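Local coordinates for protein putative methylthioribose-1-phosphate isomerase (Archaeoglobus fulgidus, PDB 1T5O) that probably interconverts 5-methylthioribose 1-phosphate and 5-methylthioribulose 1-phosphate, an isomerisation belonging to methionine biosynthesis, at residues A[227-233]-A[259-265]. Numbering follows the deposited sequence.
Sequences DKVIVGA and IPFYVAA
Val229, Ile230 and Val231 pair in parallel with Phe261, Tyr262 and Val263, joining two neighbouring inner strands of the Rossmann-like sheet in this eIF-2B-family protein. The connection is a beta-alpha-beta crossover through helix 247-256, which packs on the face bearing Val229, Val231 and Phe261. Four backbone hydrogen bonds form the ladder: Val229 N to Pro260 O, Tyr262 N to Val229 O (2.8 Å), Val231 N to Tyr262 O and Ala264 N to Val231 O. Proline, which has no N-H to give, suits the strand's entrance because it joins this ladder through its carbonyl. Beta-branched valines and isoleucine favour the extended backbone and fill the buried faces.

The Phe261 ring, swung anti to its own N (chi1 -175°), leans over the sheet face toward the neighbouring strand, CD1 meeting Val229 CG1 at 3.5 Å and CZ lying 3.8 Å from Val231 CG2. Cutting Phe261 back to an alanine is likely to open a gap under helix 247-256 and leave both valines without the ring they share. Tyr262, on the other face, receives Lys228 CD at its ring edge, while Lys228 NZ continues to salt bridges with Glu145 and Asp148. Val231 also touches Asn243, a predicted substrate-binding residue, so this strand end probably borders the active site. Beyond the ladder, a water accepts from Ala233 N (3.1 Å) and donates to Ala264 O (2.8 Å).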
loop_
_atom_site.group_PDB
_atom_site.type_symbol
_atom_site.label_atom_id
_atom_site.label_comp_id
_atom_site.label_asym_id
_atom_site.label_seq_id
_atom_site.Cartn_x
_atom_site.Cartn_y
_atom_site.Cartn_z
ATOM N N ASP A 227 -18.630 0.474 -8.987
ATOM C CA ASP A 227 -19.380 1.010 -10.131
ATOM C C ASP A 227 -18.634 2.177 -10.767
ATOM O O ASP A 227 -18.679 2.368 -11.969
ATOM C CB ASP A 227 -20.772 1.479 -9.681
ATOM C CG ASP A 227 -21.621 0.334 -9.197
ATOM O OD1 ASP A 227 -21.954 -0.538 -10.018
ATOM O OD2 ASP A 227 -21.923 0.281 -7.999
ATOM N N LYS A 228 -17.937 2.968 -9.964
ATOM C CA LYS A 228 -17.224 4.092 -10.544
ATOM C C LYS A 228 -16.094 4.490 -9.630
ATOM O O LYS A 228 -16.093 4.174 -8.445
ATOM C CB LYS A 228 -18.139 5.330 -10.707
ATOM C CG LYS A 228 -19.656 5.089 -10.768
ATOM C CD LYS A 228 -20.201 5.774 -12.011
ATOM C CE LYS A 228 -21.689 5.992 -11.962
ATOM N NZ LYS A 228 -22.421 4.843 -12.414
ATOM N N VAL A 229 -15.130 5.195 -10.202
ATOM C CA VAL A 229 -14.009 5.697 -9.432
ATOM C C VAL A 229 -14.085 7.219 -9.511
ATOM O O VAL A 229 -14.340 7.764 -10.584
ATOM C CB VAL A 229 -12.639 5.276 -10.048
ATOM C CG1 VAL A 229 -11.515 5.869 -9.218
ATOM C CG2 VAL A 229 -12.505 3.744 -10.101
ATOM N N ILE A 230 -13.891 7.902 -8.389
ATOM C CA ILE A 230 -13.842 9.371 -8.420
ATOM C C ILE A 230 -12.674 9.811 -7.537
ATOM O O ILE A 230 -12.607 9.468 -6.355
ATOM C CB ILE A 230 -15.142 10.089 -7.893
ATOM C CG1 ILE A 230 -16.395 9.575 -8.615
ATOM C CG2 ILE A 230 -15.024 11.607 -8.177
ATOM C CD1 ILE A 230 -17.729 10.268 -8.134
ATOM N N VAL A 231 -11.735 10.531 -8.134
ATOM C CA VAL A 231 -10.582 11.017 -7.391
ATOM C C VAL A 231 -10.469 12.523 -7.606
ATOM O O VAL A 231 -11.175 13.113 -8.438
ATOM C CB VAL A 231 -9.250 10.354 -7.859
ATOM C CG1 VAL A 231 -9.294 8.845 -7.577
ATOM C CG2 VAL A 231 -9.001 10.643 -9.342
ATOM N N GLY A 232 -9.607 13.156 -6.827
ATOM C CA GLY A 232 -9.414 14.585 -7.004
ATOM C C GLY A 232 -8.167 14.754 -7.866
ATOM O O GLY A 232 -7.705 13.787 -8.500
ATOM N N ALA A 233 -7.619 15.966 -7.888
ATOM C CA ALA A 233 -6.420 16.250 -8.672
ATOM C C ALA A 233 -5.582 17.328 -8.015
ATOM O O ALA A 233 -6.108 18.242 -7.384
ATOM C CB ALA A 233 -6.788 16.720 -10.052
ATOM N N ILE A 259 -14.291 0.474 -15.979
ATOM C CA ILE A 259 -14.971 1.155 -14.896
ATOM C C ILE A 259 -14.765 2.655 -15.069
ATOM O O ILE A 259 -13.643 3.101 -15.177
ATOM C CB ILE A 259 -14.413 0.695 -13.552
ATOM C CG1 ILE A 259 -14.664 -0.809 -13.431
ATOM C CG2 ILE A 259 -15.046 1.490 -12.422
ATOM C CD1 ILE A 259 -14.461 -1.355 -12.036
ATOM N N PRO A 260 -15.866 3.443 -15.112
ATOM C CA PRO A 260 -15.724 4.899 -15.281
ATOM C C PRO A 260 -14.777 5.485 -14.242
ATOM O O PRO A 260 -14.891 5.172 -13.053
ATOM C CB PRO A 260 -17.172 5.417 -15.137
ATOM C CG PRO A 260 -18.005 4.231 -15.700
ATOM C CD PRO A 260 -17.283 3.022 -15.112
ATOM N N PHE A 261 -13.824 6.305 -14.703
ATOM C CA PHE A 261 -12.834 6.929 -13.818
ATOM C C PHE A 261 -12.987 8.454 -13.941
ATOM O O PHE A 261 -12.735 9.049 -14.994
ATOM C CB PHE A 261 -11.417 6.476 -14.229
ATOM C CG PHE A 261 -10.324 6.963 -13.309
ATOM C CD1 PHE A 261 -9.855 6.156 -12.266
ATOM C CD2 PHE A 261 -9.720 8.210 -13.525
ATOM C CE1 PHE A 261 -8.801 6.568 -11.457
ATOM C CE2 PHE A 261 -8.657 8.634 -12.715
ATOM C CZ PHE A 261 -8.198 7.817 -11.685
ATOM N N TYR A 262 -13.434 9.078 -12.866
ATOM C CA TYR A 262 -13.656 10.519 -12.879
ATOM C C TYR A 262 -12.672 11.284 -12.015
ATOM O O TYR A 262 -12.244 10.795 -10.972
ATOM C CB TYR A 262 -15.087 10.824 -12.390
ATOM C CG TYR A 262 -16.150 10.214 -13.263
ATOM C CD1 TYR A 262 -16.258 10.571 -14.611
ATOM C CD2 TYR A 262 -17.048 9.261 -12.742
ATOM C CE1 TYR A 262 -17.223 10.004 -15.412
ATOM C CE2 TYR A 262 -18.032 8.672 -13.551
ATOM C CZ TYR A 262 -18.113 9.050 -14.874
ATOM O OH TYR A 262 -19.082 8.518 -15.671
ATOM N N VAL A 263 -12.310 12.479 -12.467
ATOM C CA VAL A 263 -11.426 13.340 -11.695
ATOM C C VAL A 263 -12.229 14.620 -11.402
ATOM O O VAL A 263 -12.701 15.306 -12.316
ATOM C CB VAL A 263 -10.132 13.722 -12.473
ATOM C CG1 VAL A 263 -9.361 14.723 -11.651
ATOM C CG2 VAL A 263 -9.264 12.467 -12.735
ATOM N N ALA A 264 -12.408 14.922 -10.129
ATOM C CA ALA A 264 -13.163 16.113 -9.752
ATOM C C ALA A 264 -12.163 17.212 -9.386
ATOM O O ALA A 264 -11.365 17.042 -8.464
ATOM C CB ALA A 264 -14.080 15.790 -8.539
ATOM N N ALA A 265 -12.191 18.331 -10.107
ATOM C CA ALA A 265 -11.267 19.437 -9.787
ATOM C C ALA A 265 -11.763 20.728 -10.372
ATOM O O ALA A 265 -12.258 20.740 -11.487
ATOM C CB ALA A 265 -9.868 19.158 -10.327
HETATM O O HOH W 1 -9.451 18.118 -6.704
#